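Side-chain contacts in 3-guanidinopropionase (Pseudomonas aeruginosa, PDB 3NIQ), which catalyses the manganese-dependent hydrolysis of 3-guanidinopropanoate to beta-alanine and urea, as a homohexamer of the arginase family: residues Gln111-Gly116 / Arg134-Glu139; Pro180-Gln185 / Ala232-Val237; Pro92-Pro95 / Leu99-Leu102; Ile20-Arg25 / Val85-Asp90; Gly271-Asp276 / Leu307-Glu312. All coordinates share one frame; numbering follows the deposited sequence.

How the interactions relate
The five contacts lie at the ends and flanks of the parallel sheet, all away from the manganese site. Interaction 4 is wholly buried, a carboxylate of strand 85-90, outermost of the sheet within the chain, holding an N-terminal loop; the other four are partly buried. Interactions 1 and 3 share helix 98-114, the first joining its C-terminal end to another helix without a hydrogen bond, the second fastening its N-terminal turn to the preceding loop through polar groups. Interactions 2 and 5 each centre on an arginine, which grips a backbone carbonyl in the former and a glutamate in the latter, with leucine packing added; they meet where Thr-235 N lies 2.8 Å from Asp-276 O. Interactions 3 and 4 both touch the third subunit.

Interaction 1: Gln111-Gly116 / Arg134-Glu139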
# COMPACT_ATOMS: atom_id res chain seq x y z
N GLN A 111 -9.79 -38.08 10.42
CA GLN A 111 -10.67 -37.95 11.58
C GLN A 111 -11.94 -37.24 11.20
O GLN A 111 -13.04 -37.64 11.60
CB GLN A 111 -9.98 -37.12 12.67
CG GLN A 111 -8.96 -37.88 13.50
CD GLN A 111 -8.11 -36.94 14.35
OE1 GLN A 111 -7.92 -35.77 14.01
NE2 GLN A 111 -7.57 -37.46 15.45
N VAL A 112 -11.80 -36.14 10.46
CA VAL A 112 -12.95 -35.39 9.98
C VAL A 112 -13.84 -36.36 9.17
O VAL A 112 -15.03 -36.46 9.41
CB VAL A 112 -12.51 -34.17 9.12
CG1 VAL A 112 -13.71 -33.52 8.43
CG2 VAL A 112 -11.75 -33.16 9.98
N HIS A 113 -13.22 -37.09 8.23
CA HIS A 113 -13.95 -37.99 7.36
C HIS A 113 -14.62 -39.13 8.17
O HIS A 113 -15.79 -39.48 7.95
CB HIS A 113 -13.01 -38.58 6.31
CG HIS A 113 -13.70 -39.44 5.30
ND1 HIS A 113 -14.69 -38.96 4.47
CD2 HIS A 113 -13.54 -40.75 4.97
CE1 HIS A 113 -15.12 -39.94 3.68
NE2 HIS A 113 -14.44 -41.03 3.97
N ALA A 114 -13.89 -39.69 9.12
CA ALA A 114 -14.43 -40.78 9.94
C ALA A 114 -15.68 -40.34 10.71
O ALA A 114 -16.55 -41.15 10.98
CB ALA A 114 -13.38 -41.35 10.87
N ALA A 115 -15.80 -39.05 11.02
CA ALA A 115 -16.98 -38.58 11.72
C ALA A 115 -18.13 -38.28 10.76
O ALA A 115 -19.21 -37.89 11.18
CB ALA A 115 -16.64 -37.36 12.58
N GLY A 116 -17.92 -38.49 9.47
CA GLY A 116 -18.96 -38.25 8.48
C GLY A 116 -19.16 -36.76 8.23
O GLY A 116 -20.18 -36.34 7.70
N ARG A 134 -6.33 -37.79 0.07
CA ARG A 134 -5.84 -39.02 0.70
C ARG A 134 -6.80 -39.52 1.77
O ARG A 134 -7.02 -40.73 1.89
CB ARG A 134 -4.43 -38.85 1.25
CG ARG A 134 -3.37 -38.97 0.15
CD ARG A 134 -1.98 -38.61 0.66
NE ARG A 134 -0.97 -38.74 -0.39
CZ ARG A 134 0.33 -38.55 -0.19
NH1 ARG A 134 0.79 -38.18 1.00
NH2 ARG A 134 1.18 -38.70 -1.19
N ALA A 135 -7.41 -38.60 2.50
CA ALA A 135 -8.44 -38.98 3.47
C ALA A 135 -9.79 -39.29 2.84
O ALA A 135 -10.39 -40.33 3.14
CB ALA A 135 -8.62 -37.91 4.57
N LEU A 136 -10.26 -38.39 1.97
CA LEU A 136 -11.64 -38.47 1.46
C LEU A 136 -11.80 -39.47 0.34
O LEU A 136 -12.92 -39.88 0.05
CB LEU A 136 -12.16 -37.10 0.95
CG LEU A 136 -12.16 -35.85 1.84
CD1 LEU A 136 -13.11 -34.75 1.31
CD2 LEU A 136 -12.45 -36.18 3.28
N GLY A 137 -10.70 -39.80 -0.34
CA GLY A 137 -10.77 -40.69 -1.51
C GLY A 137 -10.21 -42.07 -1.20
O GLY A 137 -9.96 -42.86 -2.10
N ARG A 138 -10.03 -42.36 0.09
CA ARG A 138 -9.34 -43.56 0.56
C ARG A 138 -10.13 -44.85 0.26
O ARG A 138 -9.54 -45.85 -0.16
CB ARG A 138 -8.99 -43.45 2.06
CG ARG A 138 -8.13 -44.61 2.60
CD ARG A 138 -7.57 -44.33 4.00
NE ARG A 138 -8.60 -44.18 5.04
CZ ARG A 138 -8.70 -44.94 6.14
NH1 ARG A 138 -7.84 -45.93 6.37
NH2 ARG A 138 -9.67 -44.70 7.02
N GLU A 139 -11.45 -44.82 0.44
CA GLU A 139 -12.28 -45.99 0.09
C GLU A 139 -12.77 -46.01 -1.36
O GLU A 139 -12.84 -47.08 -1.98
CB GLU A 139 -13.51 -46.09 0.99
CG GLU A 139 -13.23 -46.38 2.45
CD GLU A 139 -14.50 -46.24 3.27
OE1 GLU A 139 -15.30 -47.21 3.28
OE2 GLU A 139 -14.71 -45.16 3.87
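His-113, on the last turn of helix 98-114, reaches across to the C-terminal end of helix 129-136 and carries nearly all of the contact. Its CG stands anti to the backbone N (chi1 -176°), which carries the imidazole out from its own helix and over Leu-136. One face of the ring thus has Leu-136 CA 4.3 Å above its centre. The methyl CD2 of Leu-136 comes up on the same side, beside the ND1 end of the ring, 3.8 Å from His-113 ND1 and 3.9 Å from His-113 CB. Across the ring from ND1, His-113 CD2 comes within 3.7 Å of Ala-135 O, an oblique approach. Farther out, Glu-139 OE2 lies at the ring edge, 4.1 Å from His-113 NE2, its carboxylate turned 72° from the imidazole; at that length it could at most favour a protonated ring through space. Beyond His-113, the helix ends in a Schellman motif: Gly-116 has positive phi, and its N bonds to His-113 O at 2.8 Å. The contact is helix-to-helix packing between two helices of the alpha/beta arginase fold, made where both helices come to their last turns.

Interaction 2: Pro180-Gln185 / Ala232-Val237; sequences PLRTVQ and AGPTYV
Hydrogen bonding dominates this contact, and it runs from the guanidinium of Arg-182 to the carbonyl oxygen of Pro-234. Arg-182 NH2 gives the stronger bond, 2.8 Å to Pro-234 O with an N-H...O angle of 162°; the acceptor lies almost exactly in the guanidinium plane, while the donor is tilted 16° from the carbonyl plane. Arg-182 NH1 adds a weak bond to the same oxygen at 3.2 Å, so that one carbonyl is held by both terminal nitrogens. NH1 has a further partner in Val-230 O at the end of helix 211-230, and the two carbonyls together limit rotation of the group. The side chain gets there through a bend at chi3 (-51°), which turns the guanidinium toward the 232-237 chain.

The two segments enter strands 183-188 and 235-240, which are separated in the parallel sheet by strand 142-147. Arg-182, the third residue of the type I turn from Pro-180 to Thr-183, therefore bridges across the ends of non-adjacent strands in the alpha/beta fold of the arginase family.

Van der Waals contact completes the fit. Gly-233 CA lies over one face of the guanidinium, 3.5 Å above its plane and offset toward the rim. The pyrrolidine of Pro-234 comes beside the bonded nitrogen, with Pro-234 CG 3.7 Å from Arg-182 NH2. At the edge, in plane, Thr-235 OG1 stays 3.5 Å from Arg-182 NH1. That hydroxyl instead donates to Gly-233 O at 2.8 Å, approaching from above the carbonyl plane.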
# COMPACT_ATOMS: atom_id res chain seq x y z
N PRO A 180 -9.95 -39.55 -13.03
CA PRO A 180 -9.70 -38.55 -14.07
C PRO A 180 -10.84 -38.36 -15.09
O PRO A 180 -10.99 -37.26 -15.62
CB PRO A 180 -8.41 -39.06 -14.74
CG PRO A 180 -8.37 -40.50 -14.46
CD PRO A 180 -9.02 -40.70 -13.12
N LEU A 181 -11.66 -39.38 -15.34
CA LEU A 181 -12.81 -39.20 -16.26
C LEU A 181 -13.93 -38.38 -15.66
O LEU A 181 -14.79 -37.89 -16.38
CB LEU A 181 -13.41 -40.55 -16.72
CG LEU A 181 -13.06 -40.98 -18.14
CD1 LEU A 181 -11.58 -41.39 -18.20
CD2 LEU A 181 -13.94 -42.14 -18.57
N ARG A 182 -13.95 -38.25 -14.33
CA ARG A 182 -14.90 -37.37 -13.71
C ARG A 182 -14.20 -36.10 -13.19
O ARG A 182 -14.61 -35.52 -12.20
CB ARG A 182 -15.69 -38.10 -12.61
CG ARG A 182 -16.54 -39.25 -13.19
CD ARG A 182 -17.66 -39.69 -12.24
NE ARG A 182 -17.18 -39.96 -10.90
CZ ARG A 182 -17.37 -39.14 -9.86
NH1 ARG A 182 -18.02 -37.97 -9.98
NH2 ARG A 182 -16.88 -39.50 -8.70
N THR A 183 -13.15 -35.68 -13.87
CA THR A 183 -12.43 -34.46 -13.52
C THR A 183 -12.54 -33.45 -14.65
O THR A 183 -12.28 -33.76 -15.81
CB THR A 183 -10.97 -34.76 -13.18
OG1 THR A 183 -10.93 -35.72 -12.11
CG2 THR A 183 -10.20 -33.49 -12.77
N VAL A 184 -12.93 -32.24 -14.29
CA VAL A 184 -13.00 -31.16 -15.26
C VAL A 184 -12.32 -29.93 -14.66
O VAL A 184 -12.56 -29.57 -13.49
CB VAL A 184 -14.45 -30.90 -15.75
CG1 VAL A 184 -15.39 -30.60 -14.59
CG2 VAL A 184 -14.47 -29.74 -16.83
N GLN A 185 -11.43 -29.33 -15.45
CA GLN A 185 -10.62 -28.18 -15.02
C GLN A 185 -11.00 -26.98 -15.86
O GLN A 185 -11.07 -27.08 -17.08
CB GLN A 185 -9.13 -28.48 -15.14
CG GLN A 185 -8.71 -29.76 -14.40
CD GLN A 185 -7.24 -30.05 -14.57
OE1 GLN A 185 -6.75 -30.15 -15.70
NE2 GLN A 185 -6.53 -30.17 -13.47
N ALA A 232 -23.47 -37.87 -11.62
CA ALA A 232 -24.17 -38.02 -10.33
C ALA A 232 -23.25 -38.55 -9.23
O ALA A 232 -23.68 -38.72 -8.09
CB ALA A 232 -25.43 -38.92 -10.49
N GLY A 233 -21.98 -38.77 -9.57
CA GLY A 233 -21.01 -39.35 -8.62
C GLY A 233 -20.51 -38.40 -7.54
O GLY A 233 -20.80 -37.19 -7.58
N PRO A 234 -19.80 -38.95 -6.53
CA PRO A 234 -19.23 -38.13 -5.46
C PRO A 234 -18.26 -37.11 -6.04
O PRO A 234 -17.39 -37.47 -6.84
CB PRO A 234 -18.45 -39.16 -4.62
CG PRO A 234 -18.40 -40.44 -5.47
CD PRO A 234 -19.59 -40.40 -6.32
N THR A 235 -18.43 -35.84 -5.67
CA THR A 235 -17.72 -34.77 -6.36
C THR A 235 -17.17 -33.73 -5.41
O THR A 235 -17.86 -33.29 -4.51
CB THR A 235 -18.60 -34.07 -7.40
OG1 THR A 235 -19.10 -35.04 -8.32
CG2 THR A 235 -17.81 -33.01 -8.17
N TYR A 236 -15.91 -33.36 -5.61
CA TYR A 236 -15.25 -32.37 -4.80
C TYR A 236 -15.07 -31.11 -5.63
O TYR A 236 -14.78 -31.19 -6.83
CB TYR A 236 -13.90 -32.93 -4.35
CG TYR A 236 -13.12 -32.10 -3.36
CD1 TYR A 236 -13.16 -32.40 -2.00
CD2 TYR A 236 -12.27 -31.05 -3.79
CE1 TYR A 236 -12.41 -31.65 -1.07
CE2 TYR A 236 -11.52 -30.31 -2.86
CZ TYR A 236 -11.59 -30.62 -1.51
OH TYR A 236 -10.85 -29.90 -0.58
N VAL A 237 -15.20 -29.95 -5.01
CA VAL A 237 -14.93 -28.70 -5.73
C VAL A 237 -13.70 -28.04 -5.16
O VAL A 237 -13.63 -27.73 -3.97
CB VAL A 237 -16.12 -27.72 -5.69
CG1 VAL A 237 -15.81 -26.48 -6.52
CG2 VAL A 237 -17.38 -28.41 -6.19

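Interaction 3: Pro92-Pro95 / Leu99-Leu102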
# COMPACT_ATOMS: atom_id res chain seq x y z
N PRO A 92 -3.22 -29.44 11.56
CA PRO A 92 -1.84 -29.36 12.03
C PRO A 92 -0.89 -29.24 10.83
O PRO A 92 -1.07 -29.91 9.82
CB PRO A 92 -1.64 -30.70 12.79
CG PRO A 92 -2.71 -31.61 12.25
CD PRO A 92 -3.86 -30.72 11.93
N VAL A 93 0.10 -28.36 10.95
CA VAL A 93 1.00 -28.04 9.86
C VAL A 93 2.44 -27.90 10.41
O VAL A 93 2.62 -27.54 11.57
CB VAL A 93 0.54 -26.72 9.17
CG1 VAL A 93 1.62 -26.12 8.32
CG2 VAL A 93 -0.74 -26.95 8.33
N ASN A 94 3.43 -28.18 9.57
CA ASN A 94 4.85 -28.00 9.89
C ASN A 94 5.53 -27.21 8.76
O ASN A 94 5.80 -27.76 7.68
CB ASN A 94 5.54 -29.36 10.08
CG ASN A 94 7.04 -29.25 10.40
OD1 ASN A 94 7.68 -28.20 10.24
ND2 ASN A 94 7.61 -30.35 10.84
N PRO A 95 5.79 -25.92 8.99
CA PRO A 95 6.32 -25.03 7.94
C PRO A 95 7.74 -25.38 7.46
O PRO A 95 8.18 -24.89 6.42
CB PRO A 95 6.31 -23.65 8.60
CG PRO A 95 6.40 -23.95 10.10
CD PRO A 95 5.60 -25.22 10.28
N LEU A 99 7.06 -33.19 4.16
CA LEU A 99 6.58 -34.56 4.30
C LEU A 99 5.86 -34.76 5.63
O LEU A 99 4.83 -35.43 5.69
CB LEU A 99 7.73 -35.56 4.15
CG LEU A 99 8.42 -35.69 2.78
CD1 LEU A 99 9.42 -36.84 2.83
CD2 LEU A 99 7.45 -35.89 1.61
N ASP A 100 6.39 -34.15 6.69
CA ASP A 100 5.69 -34.18 7.96
C ASP A 100 4.31 -33.48 7.91
O ASP A 100 3.34 -33.97 8.51
CB ASP A 100 6.56 -33.58 9.06
CG ASP A 100 5.94 -33.73 10.43
OD1 ASP A 100 5.61 -34.87 10.80
OD2 ASP A 100 5.80 -32.71 11.15
N SER A 101 4.21 -32.35 7.20
CA SER A 101 2.92 -31.64 7.08
C SER A 101 1.89 -32.48 6.34
O SER A 101 0.74 -32.59 6.78
CB SER A 101 3.07 -30.28 6.41
OG SER A 101 3.70 -29.38 7.29
N LEU A 102 2.31 -33.11 5.25
CA LEU A 102 1.48 -34.02 4.47
C LEU A 102 0.90 -35.11 5.35
O LEU A 102 -0.31 -35.40 5.29
CB LEU A 102 2.29 -34.68 3.36
CG LEU A 102 2.52 -33.99 2.03
CD1 LEU A 102 3.35 -34.90 1.13
CD2 LEU A 102 1.18 -33.60 1.34
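The amide of Asn-94 and the carboxylate of Asp-100 meet steeply turned, their planes 82° apart. Asn-94 ND2 donates to Asp-100 OD2 at 3.0 Å along a nearly straight line, 174° at the hydrogen. The acceptor lies in the amide plane, whereas the carboxylate is entered on its anti side and from somewhat out of its own plane. A chi1 of 179° points the Asn-94 side chain away from its own backbone N and turns the amide toward the first turn of the helix. The amide's other end, Asn-94 OD1, accepts from Ile-96 N, so both ends of the group are engaged. Asp-100 in turn is salt-bridged to Arg-103 through OD1 and to Arg-104 through OD2, which probably keeps it ionised.

Residues 92-95 belong to the connection from strand 85-90 to helix 98-114, and the bonds tie this loop back onto the helix it leads into. Pro-95 also packs on Phe-158 of the second subunit and Pro-15 of the third, placing the loop at the hexamer interface.

Ser-101 OG is the second polar centre. It accepts from Asn-94 N at 2.6 Å and donates to Asn-94 O at 2.7 Å, the latter approach lying above the carbonyl plane. One buried hydroxyl thereby grips the NH and CO of a single residue. Beside it, Val-93 CG1 touches Ser-101 OG at 4.0 Å.

Interaction 4: Ile20-Arg25 / Val85-Asp90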
# COMPACT_ATOMS: atom_id res chain seq x y z
N ILE A 20 -14.64 -12.30 18.09
CA ILE A 20 -13.47 -13.10 17.73
C ILE A 20 -13.65 -13.60 16.29
O ILE A 20 -14.73 -14.07 15.94
CB ILE A 20 -13.20 -14.22 18.76
CG1 ILE A 20 -12.92 -13.58 20.12
CG2 ILE A 20 -12.02 -15.13 18.32
CD1 ILE A 20 -13.07 -14.51 21.31
N PRO A 21 -12.64 -13.41 15.43
CA PRO A 21 -12.86 -13.70 14.01
C PRO A 21 -12.72 -15.18 13.61
O PRO A 21 -11.69 -15.58 13.06
CB PRO A 21 -11.82 -12.82 13.30
CG PRO A 21 -10.71 -12.67 14.29
CD PRO A 21 -11.38 -12.67 15.66
N THR A 22 -13.76 -15.97 13.85
CA THR A 22 -13.82 -17.34 13.34
C THR A 22 -14.49 -17.34 11.96
O THR A 22 -15.14 -16.36 11.58
CB THR A 22 -14.70 -18.20 14.25
OG1 THR A 22 -15.94 -17.53 14.45
CG2 THR A 22 -14.05 -18.43 15.60
N PHE A 23 -14.38 -18.44 11.20
CA PHE A 23 -15.06 -18.50 9.91
C PHE A 23 -16.54 -18.18 10.09
O PHE A 23 -17.21 -18.81 10.91
CB PHE A 23 -14.91 -19.88 9.27
CG PHE A 23 -13.56 -20.13 8.68
CD1 PHE A 23 -13.04 -19.26 7.72
CD2 PHE A 23 -12.82 -21.25 9.07
CE1 PHE A 23 -11.77 -19.49 7.15
CE2 PHE A 23 -11.58 -21.51 8.49
CZ PHE A 23 -11.04 -20.60 7.54
N MET A 24 -17.03 -17.21 9.32
CA MET A 24 -18.44 -16.80 9.33
C MET A 24 -18.91 -16.39 10.73
O MET A 24 -20.10 -16.37 10.99
CB MET A 24 -19.34 -17.92 8.77
CG MET A 24 -18.83 -18.60 7.48
SD MET A 24 -18.73 -17.46 6.11
CE MET A 24 -18.08 -18.56 4.81
N ARG A 25 -17.96 -16.09 11.63
CA ARG A 25 -18.25 -15.78 13.05
C ARG A 25 -19.09 -16.85 13.73
O ARG A 25 -19.97 -16.56 14.55
CB ARG A 25 -18.92 -14.40 13.19
CG ARG A 25 -18.10 -13.25 12.56
CD ARG A 25 -18.38 -11.91 13.22
NE ARG A 25 -19.74 -11.45 12.95
CZ ARG A 25 -20.33 -10.44 13.60
NH1 ARG A 25 -19.68 -9.78 14.55
NH2 ARG A 25 -21.56 -10.10 13.29
N VAL A 85 -22.96 -26.31 11.13
CA VAL A 85 -21.72 -25.76 10.58
C VAL A 85 -20.90 -25.15 11.70
O VAL A 85 -21.44 -24.52 12.63
CB VAL A 85 -22.01 -24.67 9.50
CG1 VAL A 85 -20.73 -24.33 8.70
CG2 VAL A 85 -23.09 -25.15 8.54
N GLY A 86 -19.59 -25.33 11.63
CA GLY A 86 -18.71 -24.78 12.66
C GLY A 86 -17.30 -24.54 12.18
O GLY A 86 -16.89 -25.07 11.14
N ASP A 87 -16.56 -23.74 12.94
CA ASP A 87 -15.13 -23.50 12.66
C ASP A 87 -14.36 -24.57 13.40
O ASP A 87 -14.28 -24.58 14.62
CB ASP A 87 -14.70 -22.08 13.10
CG ASP A 87 -13.27 -21.73 12.67
OD1 ASP A 87 -12.43 -22.64 12.59
OD2 ASP A 87 -12.97 -20.53 12.44
N LEU A 88 -13.83 -25.51 12.63
CA LEU A 88 -13.10 -26.63 13.17
C LEU A 88 -11.63 -26.31 13.43
O LEU A 88 -10.84 -27.19 13.70
CB LEU A 88 -13.21 -27.83 12.22
CG LEU A 88 -14.11 -29.00 12.61
CD1 LEU A 88 -13.94 -30.12 11.59
CD2 LEU A 88 -13.83 -29.52 14.06
N GLY A 89 -11.26 -25.04 13.35
CA GLY A 89 -9.87 -24.67 13.62
C GLY A 89 -9.00 -24.95 12.40
O GLY A 89 -9.52 -25.05 11.27
N ASP A 90 -7.69 -25.05 12.62
CA ASP A 90 -6.74 -25.31 11.55
C ASP A 90 -6.18 -26.73 11.62
O ASP A 90 -5.89 -27.21 12.71
CB ASP A 90 -5.55 -24.35 11.64
CG ASP A 90 -5.90 -22.93 11.24
OD1 ASP A 90 -6.96 -22.68 10.61
OD2 ASP A 90 -5.07 -22.05 11.55
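An Asx turn near the end of strand 85-90, outermost of the sheet within the chain, forms the heart of this contact, with Asp-87 using one carboxylate oxygen for its own chain and the other for the loop 20-25. Asp-87 OD1 accepts from Gly-89 N at 2.8 Å. Asp-87 OD2 receives Phe-23 N, also at 2.8 Å and nearly straight at 169°, on its anti side and tilted out of the carboxylate plane. The Asp-87 chi1 of -173° swings the carboxylate out from the strand to the loop. The same OD2 is crowded by carbon: Thr-22 CB lies 3.4 Å away, and Phe-23 CD2 approaches obliquely at 3.4 Å, the ring and carboxylate planes being 29° apart. Asp-87 OD2 is also salt-bridged to Arg-62 NE, so the buried carboxylate, presumably charged, is met by an arginine as well as by a backbone NH. The Thr-22 hydroxyl is hydrogen-bonded to Leu-26 O, and Thr-22 also meets Ile-20 of the third subunit. Around the contact, Phe-23 packs on Leu-39 of strand 37-42, the neighbour of 85-90 in the sheet, and on Met-303 of helix 294-317.

Interaction 5: Gly271-Asp276 / Leu307-Glu312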
# COMPACT_ATOMS: atom_id res chain seq x y z
N GLY A 271 -24.27 -22.84 -10.23
CA GLY A 271 -24.77 -23.86 -11.16
C GLY A 271 -24.36 -25.29 -10.82
O GLY A 271 -24.78 -26.25 -11.49
N LEU A 272 -23.56 -25.44 -9.76
CA LEU A 272 -23.18 -26.76 -9.27
C LEU A 272 -24.20 -27.33 -8.27
O LEU A 272 -24.02 -28.43 -7.74
CB LEU A 272 -21.79 -26.73 -8.64
CG LEU A 272 -20.67 -26.33 -9.60
CD1 LEU A 272 -19.30 -26.36 -8.92
CD2 LEU A 272 -20.64 -27.23 -10.81
N ARG A 273 -25.26 -26.56 -8.02
CA ARG A 273 -26.26 -26.96 -7.06
C ARG A 273 -26.90 -28.30 -7.47
O ARG A 273 -27.12 -28.56 -8.66
CB ARG A 273 -27.34 -25.89 -6.96
CG ARG A 273 -28.30 -26.11 -5.80
CD ARG A 273 -29.50 -25.21 -5.94
NE ARG A 273 -30.34 -25.30 -4.75
CZ ARG A 273 -31.33 -24.46 -4.47
NH1 ARG A 273 -31.59 -23.47 -5.32
NH2 ARG A 273 -32.04 -24.60 -3.36
N GLY A 274 -27.16 -29.16 -6.49
CA GLY A 274 -27.76 -30.47 -6.76
C GLY A 274 -26.79 -31.64 -6.92
O GLY A 274 -27.17 -32.80 -6.75
N LEU A 275 -25.53 -31.35 -7.24
CA LEU A 275 -24.54 -32.40 -7.36
C LEU A 275 -24.29 -33.06 -6.02
O LEU A 275 -24.58 -32.50 -4.96
CB LEU A 275 -23.23 -31.81 -7.92
CG LEU A 275 -23.32 -31.30 -9.36
CD1 LEU A 275 -22.04 -30.64 -9.80
CD2 LEU A 275 -23.68 -32.38 -10.34
N ASP A 276 -23.73 -34.26 -6.06
CA ASP A 276 -23.32 -34.92 -4.83
C ASP A 276 -21.93 -34.42 -4.38
O ASP A 276 -20.89 -35.03 -4.70
CB ASP A 276 -23.37 -36.45 -4.97
CG ASP A 276 -22.94 -37.15 -3.69
OD1 ASP A 276 -23.18 -36.59 -2.61
OD2 ASP A 276 -22.35 -38.25 -3.76
N LEU A 307 -20.36 -23.31 0.73
CA LEU A 307 -21.00 -23.77 1.95
C LEU A 307 -22.48 -24.06 1.70
O LEU A 307 -23.02 -25.05 2.17
CB LEU A 307 -20.85 -22.74 3.08
CG LEU A 307 -21.73 -22.90 4.32
CD1 LEU A 307 -21.53 -24.27 4.99
CD2 LEU A 307 -21.46 -21.80 5.34
N CYS A 308 -23.13 -23.17 0.98
CA CYS A 308 -24.55 -23.32 0.72
C CYS A 308 -24.82 -24.64 0.01
O CYS A 308 -25.80 -25.32 0.31
CB CYS A 308 -25.10 -22.14 -0.07
SG CYS A 308 -25.13 -20.61 0.92
N LEU A 309 -23.95 -24.99 -0.93
CA LEU A 309 -24.13 -26.23 -1.68
C LEU A 309 -23.78 -27.46 -0.87
O LEU A 309 -24.47 -28.48 -0.96
CB LEU A 309 -23.33 -26.20 -2.98
CG LEU A 309 -23.58 -25.01 -3.90
CD1 LEU A 309 -22.82 -25.20 -5.20
CD2 LEU A 309 -25.09 -24.84 -4.17
N LEU A 310 -22.73 -27.38 -0.06
CA LEU A 310 -22.39 -28.50 0.80
C LEU A 310 -23.45 -28.72 1.88
O LEU A 310 -23.74 -29.86 2.24
CB LEU A 310 -21.04 -28.28 1.49
CG LEU A 310 -19.81 -28.25 0.58
CD1 LEU A 310 -18.61 -27.71 1.37
CD2 LEU A 310 -19.51 -29.68 0.08
N ALA A 311 -24.01 -27.64 2.41
CA ALA A 311 -25.11 -27.77 3.36
C ALA A 311 -26.23 -28.63 2.76
O ALA A 311 -26.74 -29.52 3.43
CB ALA A 311 -25.65 -26.39 3.76
N GLU A 312 -26.61 -28.35 1.51
CA GLU A 312 -27.67 -29.13 0.85
C GLU A 312 -27.28 -30.61 0.71
O GLU A 312 -28.11 -31.48 0.94
CB GLU A 312 -28.04 -28.55 -0.51
CG GLU A 312 -28.83 -27.25 -0.43
CD GLU A 312 -29.63 -26.96 -1.69
OE1 GLU A 312 -30.77 -26.47 -1.56
OE2 GLU A 312 -29.12 -27.18 -2.82
O HOH W 1 -26.98 -28.65 -3.89
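Arg-273 and Glu-312 meet side-on, the guanidinium offering NE and one NH to the two oxygens of the carboxylate. In this bidentate salt bridge Arg-273 NH2 lies 2.9 Å from Glu-312 OE1, and Arg-273 NE lies 3.0 Å from Glu-312 OE2. Both oxygens are used on their syn sides, and the planes of the two groups are turned 39° apart, so the pair is twisted and not coplanar. The arginine chain is fully stretched from its first torsion (chi1 -169°) out to NE, and it passes the glutamate at a slant, closely enough for Arg-273 CG to lie 3.3 Å from Glu-312 OE2.

The turn 272-275, of type II, leads from helix 262-270 into strand 277-283, and the bridge fastens this alpha-beta connection to the long C-terminal helix 294-317 packed against the sheet.

Leu-309, one turn before Glu-312, crosses the arginine at about a right angle, with Leu-309 CD2 3.7 Å from Arg-273 CB. Its other methyl, Leu-309 CD1, packs against Leu-272 CB at 3.9 Å. A water accepts from Gly-274 N at 2.7 Å and donates to Glu-312 OE2 at 2.8 Å, tying the turn's backbone to the same carboxylate.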